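Local coordinates for acyl-[acyl-carrier-protein]--UDP-N-acetylglucosamine O-acyltransferase (Acinetobacter baumannii, PDB 4E6U) that probably transfers a fatty acyl chain from acyl carrier protein to UDP-N-acetylglucosamine, an early step in making the lipid A part of lipopolysaccharide, at residues E87-H101 against T111-I125. Residues are numbered along the deposited sequence; the frame is centred on the assembly and turned at random. Where two conformers were deposited one is given.
Sequences EIGNNNLIREHCSLH and TKIGSHNLLMVNTHI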
loop_
_atom_site.group_PDB
_atom_site.type_symbol
_atom_site.label_atom_id
_atom_site.label_comp_id
_atom_site.label_asym_id
_atom_site.label_seq_id
_atom_site.Cartn_x
_atom_site.Cartn_y
_atom_site.Cartn_z
ATOM N N GLU A 87 -16.197 13.456 -10.716
ATOM C CA GLU A 87 -17.425 12.797 -11.141
ATOM C C GLU A 87 -17.285 11.289 -11.061
ATOM O O GLU A 87 -16.262 10.733 -11.480
ATOM C CB GLU A 87 -17.771 13.221 -12.583
ATOM C CG GLU A 87 -18.313 14.631 -12.679
ATOM C CD GLU A 87 -18.505 15.118 -14.102
ATOM O OE1 GLU A 87 -18.177 14.378 -15.059
ATOM O OE2 GLU A 87 -18.963 16.272 -14.235
ATOM N N ILE A 88 -18.306 10.632 -10.527
ATOM C CA ILE A 88 -18.386 9.192 -10.442
ATOM C C ILE A 88 -19.711 8.792 -11.089
ATOM O O ILE A 88 -20.738 9.413 -10.789
ATOM C CB ILE A 88 -18.355 8.754 -8.956
ATOM C CG1 ILE A 88 -16.969 9.013 -8.359
ATOM C CG2 ILE A 88 -18.744 7.297 -8.792
ATOM C CD1 ILE A 88 -16.948 8.960 -6.827
ATOM N N GLY A 89 -19.683 7.775 -11.944
ATOM C CA GLY A 89 -20.902 7.305 -12.633
ATOM C C GLY A 89 -21.756 6.412 -11.761
ATOM O O GLY A 89 -22.028 6.739 -10.590
ATOM N N ASN A 90 -22.206 5.298 -12.324
ATOM C CA ASN A 90 -23.199 4.455 -11.681
ATOM C C ASN A 90 -22.655 3.083 -11.362
ATOM O O ASN A 90 -21.767 2.587 -12.049
ATOM C CB ASN A 90 -24.390 4.267 -12.626
ATOM C CG ASN A 90 -24.906 5.564 -13.161
ATOM O OD1 ASN A 90 -25.149 6.509 -12.428
ATOM N ND2 ASN A 90 -25.087 5.615 -14.486
ATOM N N ASN A 91 -23.201 2.448 -10.329
ATOM C CA ASN A 91 -22.948 1.041 -10.072
ATOM C C ASN A 91 -21.486 0.692 -9.798
ATOM O O ASN A 91 -21.021 -0.397 -10.127
ATOM C CB ASN A 91 -23.510 0.149 -11.202
ATOM C CG ASN A 91 -25.022 0.225 -11.318
ATOM O OD1 ASN A 91 -25.559 1.115 -11.973
ATOM N ND2 ASN A 91 -25.701 -0.703 -10.699
ATOM N N ASN A 92 -20.785 1.626 -9.167
ATOM C CA ASN A 92 -19.406 1.390 -8.756
ATOM C C ASN A 92 -19.345 0.878 -7.345
ATOM O O ASN A 92 -20.232 1.161 -6.538
ATOM C CB ASN A 92 -18.602 2.675 -8.848
ATOM C CG ASN A 92 -18.531 3.197 -10.274
ATOM O OD1 ASN A 92 -17.859 2.602 -11.137
ATOM N ND2 ASN A 92 -19.203 4.303 -10.543
ATOM N N LEU A 93 -18.286 0.141 -7.066
ATOM C CA LEU A 93 -17.973 -0.344 -5.722
ATOM C C LEU A 93 -16.655 0.287 -5.330
ATOM O O LEU A 93 -15.643 0.062 -5.998
ATOM C CB LEU A 93 -17.831 -1.856 -5.725
ATOM C CG LEU A 93 -19.114 -2.640 -6.020
ATOM C CD1 LEU A 93 -18.810 -4.106 -6.276
ATOM C CD2 LEU A 93 -20.147 -2.502 -4.904
ATOM N N ILE A 94 -16.679 1.102 -4.281
ATOM C CA ILE A 94 -15.488 1.790 -3.785
ATOM C C ILE A 94 -15.235 1.284 -2.371
ATOM O O ILE A 94 -15.987 1.596 -1.441
ATOM C CB ILE A 94 -15.678 3.320 -3.848
ATOM C CG1 ILE A 94 -15.878 3.768 -5.313
ATOM C CG2 ILE A 94 -14.484 4.042 -3.218
ATOM C CD1 ILE A 94 -16.350 5.195 -5.501
ATOM N N ARG A 95 -14.211 0.458 -2.227
ATOM C CA ARG A 95 -13.969 -0.234 -0.973
ATOM C C ARG A 95 -13.210 0.622 0.051
ATOM O O ARG A 95 -12.846 1.790 -0.189
ATOM C CB ARG A 95 -13.228 -1.536 -1.265
ATOM C CG ARG A 95 -14.059 -2.528 -2.117
ATOM C CD ARG A 95 -15.446 -2.814 -1.492
ATOM N NE ARG A 95 -15.263 -3.307 -0.133
ATOM C CZ ARG A 95 -15.598 -4.509 0.324
ATOM N NH1 ARG A 95 -16.249 -5.389 -0.439
ATOM N NH2 ARG A 95 -15.303 -4.817 1.583
ATOM N N GLU A 96 -13.000 0.033 1.222
ATOM C CA GLU A 96 -12.367 0.759 2.322
ATOM C C GLU A 96 -11.056 1.395 1.934
ATOM O O GLU A 96 -10.278 0.815 1.167
ATOM C CB GLU A 96 -12.118 -0.159 3.521
ATOM C CG GLU A 96 -13.369 -0.902 4.032
ATOM C CD GLU A 96 -13.482 -2.297 3.467
ATOM O OE1 GLU A 96 -13.727 -2.447 2.243
ATOM O OE2 GLU A 96 -13.308 -3.255 4.239
ATOM N N HIS A 97 -10.787 2.579 2.471
ATOM C CA HIS A 97 -9.470 3.210 2.374
ATOM C C HIS A 97 -9.104 3.722 0.991
ATOM O O HIS A 97 -7.963 4.131 0.776
ATOM C CB HIS A 97 -8.344 2.295 2.920
ATOM C CG HIS A 97 -8.609 1.791 4.303
ATOM N ND1 HIS A 97 -8.734 0.449 4.596
ATOM C CD2 HIS A 97 -8.813 2.452 5.467
ATOM C CE1 HIS A 97 -8.971 0.306 5.891
ATOM N NE2 HIS A 97 -9.042 1.504 6.438
ATOM N N CYS A 98 -10.051 3.722 0.057
ATOM C CA CYS A 98 -9.768 4.366 -1.232
ATOM C C CYS A 98 -9.620 5.858 -1.078
ATOM O O CYS A 98 -10.111 6.464 -0.107
ATOM C CB CYS A 98 -10.873 4.082 -2.251
ATOM S SG CYS A 98 -10.896 2.362 -2.819
ATOM N N SER A 99 -8.927 6.468 -2.034
ATOM C CA SER A 99 -8.812 7.926 -2.071
ATOM C C SER A 99 -8.975 8.357 -3.515
ATOM O O SER A 99 -8.269 7.854 -4.398
ATOM C CB SER A 99 -7.496 8.425 -1.459
ATOM O OG SER A 99 -6.382 7.740 -2.004
ATOM N N LEU A 100 -9.958 9.216 -3.750
ATOM C CA LEU A 100 -10.279 9.709 -5.088
ATOM C C LEU A 100 -10.197 11.216 -5.032
ATOM O O LEU A 100 -10.911 11.860 -4.261
ATOM C CB LEU A 100 -11.676 9.260 -5.541
ATOM C CG LEU A 100 -11.780 7.799 -5.957
ATOM C CD1 LEU A 100 -12.073 6.933 -4.738
ATOM C CD2 LEU A 100 -12.861 7.635 -7.030
ATOM N N HIS A 101 -9.316 11.799 -5.838
ATOM C CA HIS A 101 -9.050 13.230 -5.741
ATOM C C HIS A 101 -9.573 14.035 -6.914
ATOM O O HIS A 101 -9.653 13.528 -8.019
ATOM C CB HIS A 101 -7.562 13.490 -5.543
ATOM C CG HIS A 101 -7.072 13.069 -4.201
ATOM N ND1 HIS A 101 -5.733 12.990 -3.887
ATOM C CD2 HIS A 101 -7.752 12.670 -3.097
ATOM C CE1 HIS A 101 -5.611 12.590 -2.630
ATOM N NE2 HIS A 101 -6.820 12.401 -2.125
ATOM N N THR A 111 -11.657 15.110 -12.364
ATOM C CA THR A 111 -11.361 13.694 -12.308
ATOM C C THR A 111 -12.659 12.976 -12.570
ATOM O O THR A 111 -13.691 13.375 -12.011
ATOM C CB THR A 111 -10.867 13.335 -10.911
ATOM O OG1 THR A 111 -9.746 14.166 -10.584
ATOM C CG2 THR A 111 -10.484 11.865 -10.819
ATOM N N LYS A 112 -12.637 11.950 -13.423
ATOM C CA LYS A 112 -13.871 11.285 -13.847
ATOM C C LYS A 112 -13.718 9.789 -13.823
ATOM O O LYS A 112 -12.741 9.258 -14.359
ATOM C CB LYS A 112 -14.298 11.763 -15.243
ATOM C CG LYS A 112 -15.600 11.161 -15.726
ATOM C CD LYS A 112 -16.121 11.918 -16.936
ATOM C CE LYS A 112 -17.475 11.379 -17.382
ATOM N NZ LYS A 112 -18.580 11.706 -16.419
ATOM N N ILE A 113 -14.647 9.107 -13.165
ATOM C CA ILE A 113 -14.736 7.653 -13.200
ATOM C C ILE A 113 -16.114 7.292 -13.758
ATOM O O ILE A 113 -17.108 7.957 -13.420
ATOM C CB ILE A 113 -14.428 6.988 -11.787
ATOM C CG1 ILE A 113 -15.648 6.403 -11.091
ATOM C CG2 ILE A 113 -13.501 7.868 -10.919
ATOM C CD1 ILE A 113 -15.289 5.438 -9.949
ATOM N N GLY A 114 -16.165 6.245 -14.571
ATOM C CA GLY A 114 -17.407 5.818 -15.184
ATOM C C GLY A 114 -18.253 4.939 -14.295
ATOM O O GLY A 114 -18.507 5.289 -13.125
ATOM N N SER A 115 -18.691 3.814 -14.846
ATOM C CA SER A 115 -19.681 2.950 -14.213
ATOM C C SER A 115 -19.236 1.500 -14.126
ATOM O O SER A 115 -18.402 1.052 -14.925
ATOM C CB SER A 115 -21.011 3.021 -14.985
ATOM O OG SER A 115 -21.511 4.346 -14.988
ATOM N N HIS A 116 -19.788 0.762 -13.163
ATOM C CA HIS A 116 -19.545 -0.667 -13.022
ATOM C C HIS A 116 -18.088 -1.009 -12.716
ATOM O O HIS A 116 -17.613 -2.089 -13.061
ATOM C CB HIS A 116 -20.044 -1.442 -14.262
ATOM C CG HIS A 116 -21.515 -1.307 -14.489
ATOM N ND1 HIS A 116 -22.442 -2.033 -13.773
ATOM C CD2 HIS A 116 -22.217 -0.528 -15.342
ATOM C CE1 HIS A 116 -23.658 -1.704 -14.177
ATOM N NE2 HIS A 116 -23.549 -0.789 -15.122
ATOM N N ASN A 117 -17.401 -0.085 -12.047
ATOM C CA ASN A 117 -16.019 -0.326 -11.631
ATOM C C ASN A 117 -15.967 -0.924 -10.240
ATOM O O ASN A 117 -16.837 -0.643 -9.415
ATOM C CB ASN A 117 -15.260 0.986 -11.674
ATOM C CG ASN A 117 -15.180 1.553 -13.075
ATOM O OD1 ASN A 117 -14.522 0.964 -13.942
ATOM N ND2 ASN A 117 -15.798 2.691 -13.313
ATOM N N LEU A 118 -14.928 -1.704 -9.989
ATOM C CA LEU A 118 -14.613 -2.193 -8.642
ATOM C C LEU A 118 -13.264 -1.626 -8.258
ATOM O O LEU A 118 -12.244 -1.928 -8.906
ATOM C CB LEU A 118 -14.585 -3.715 -8.619
ATOM C CG LEU A 118 -14.001 -4.365 -7.359
ATOM C CD1 LEU A 118 -14.727 -3.912 -6.072
ATOM C CD2 LEU A 118 -14.008 -5.894 -7.446
ATOM N N LEU A 119 -13.267 -0.766 -7.240
ATOM C CA LEU A 119 -12.049 -0.202 -6.660
ATOM C C LEU A 119 -11.849 -0.902 -5.334
ATOM O O LEU A 119 -12.554 -0.607 -4.366
ATOM C CB LEU A 119 -12.154 1.319 -6.496
ATOM C CG LEU A 119 -11.974 2.184 -7.751
ATOM C CD1 LEU A 119 -13.115 1.954 -8.731
ATOM C CD2 LEU A 119 -11.894 3.655 -7.390
ATOM N N MET A 120 -10.940 -1.863 -5.312
ATOM C CA MET A 120 -10.685 -2.616 -4.084
ATOM C C MET A 120 -9.959 -1.779 -3.058
ATOM O O MET A 120 -9.590 -0.628 -3.303
ATOM C CB MET A 120 -9.914 -3.893 -4.386
ATOM C CG MET A 120 -10.742 -4.888 -5.159
ATOM S SD MET A 120 -9.871 -6.469 -5.292
ATOM C CE MET A 120 -10.642 -7.181 -6.728
ATOM N N VAL A 121 -9.782 -2.356 -1.876
ATOM C CA VAL A 121 -9.263 -1.581 -0.744
ATOM C C VAL A 121 -8.008 -0.801 -1.110
ATOM O O VAL A 121 -7.084 -1.325 -1.743
ATOM C CB VAL A 121 -8.988 -2.494 0.475
ATOM C CG1 VAL A 121 -8.220 -1.780 1.546
ATOM C CG2 VAL A 121 -10.297 -3.042 1.050
ATOM N N ASN A 122 -7.963 0.454 -0.684
ATOM C CA ASN A 122 -6.816 1.336 -0.900
ATOM C C ASN A 122 -6.473 1.541 -2.368
ATOM O O ASN A 122 -5.296 1.556 -2.750
ATOM C CB ASN A 122 -5.580 0.833 -0.118
ATOM C CG ASN A 122 -4.428 1.863 -0.084
ATOM O OD1 ASN A 122 -3.250 1.493 -0.039
ATOM N ND2 ASN A 122 -4.759 3.147 -0.129
ATOM N N THR A 123 -7.491 1.708 -3.197
ATOM C CA THR A 123 -7.265 2.216 -4.571
ATOM C C THR A 123 -7.164 3.729 -4.500
ATOM O O THR A 123 -8.017 4.392 -3.900
ATOM C CB THR A 123 -8.405 1.836 -5.536
ATOM O OG1 THR A 123 -8.500 0.412 -5.610
ATOM C CG2 THR A 123 -8.124 2.379 -6.950
ATOM N N HIS A 124 -6.122 4.283 -5.107
ATOM C CA HIS A 124 -5.964 5.716 -5.244
ATOM C C HIS A 124 -6.169 6.135 -6.671
ATOM O O HIS A 124 -5.492 5.621 -7.570
ATOM C CB HIS A 124 -4.574 6.160 -4.813
ATOM C CG HIS A 124 -4.322 7.621 -5.045
ATOM N ND1 HIS A 124 -4.865 8.592 -4.238
ATOM C CD2 HIS A 124 -3.589 8.276 -5.984
ATOM C CE1 HIS A 124 -4.477 9.784 -4.664
ATOM N NE2 HIS A 124 -3.698 9.621 -5.721
ATOM N N ILE A 125 -7.095 7.056 -6.877
ATOM C CA ILE A 125 -7.282 7.701 -8.179
ATOM C C ILE A 125 -6.903 9.167 -8.038
ATOM O O ILE A 125 -7.598 9.947 -7.386
ATOM C CB ILE A 125 -8.739 7.574 -8.695
ATOM C CG1 ILE A 125 -9.207 6.114 -8.730
ATOM C CG2 ILE A 125 -8.910 8.281 -10.057
ATOM C CD1 ILE A 125 -8.434 5.197 -9.643
HETATM O O HOH W 1 -19.129 -2.716 -9.775
HETATM O O HOH W 2 -26.007 1.382 -14.714
HETATM O O HOH W 3 -6.115 5.305 -1.204
#
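N92 and N117 lie side by side with their amides nearly coplanar, 3° apart, a rung of the asparagine ladder inside this left-handed parallel beta-helix. N92 OD1 accepts two bonds from opposite faces of its plane, from N117 N at 2.9 Å and N117 ND2 at 3.0 Å, while N92 ND2 meets a lone pair of G114 O at 2.9 Å. Asparagine suits this inward corner because one flat group both donates and accepts, and these bonds hold it from turning. N117 repeats the pattern toward G132 and N135, as N62 does toward N92.

At the outer side of the same corner N91 CB sits over one face of the H116 ring, a CH-pi contact, 3.8 Å from its centroid. Branched isoleucine and leucine side chains meet inside the coil: in the conformers described, I88 CG2 touches I113 CG1, and L100 CD2 touches both I113 CG2 and L119 CD2.

S99 OG, held between its backbone N and carbonyl carbon (chi1 50°), meets H124 ND1 at the ring edge, 2.8 Å away; serine is short enough to place its hydroxyl near the ring plane. H124 CG stands anti to the backbone N, which swings the ring toward S99 and H101; its edge meets the H101 face in a T-shaped pair, planes at 83°. H101 NE2 is bound by E96 of the third subunit. On another outward face, which suits charged ends, E87 OE1 forms a salt bridge with K112 NZ at 3.0 Å in the conformers described, and E87 OE2 makes one with R57.

Parallel bridges join strands 85-88 to 110-113, 93-94 to 118-119 and 99-101 to 124-125, one on each side of the triangular coil. The earlier neighbours are strands 56-58, 63-64 and 69-70, the later ones 130-131, 136-137 and 142-143.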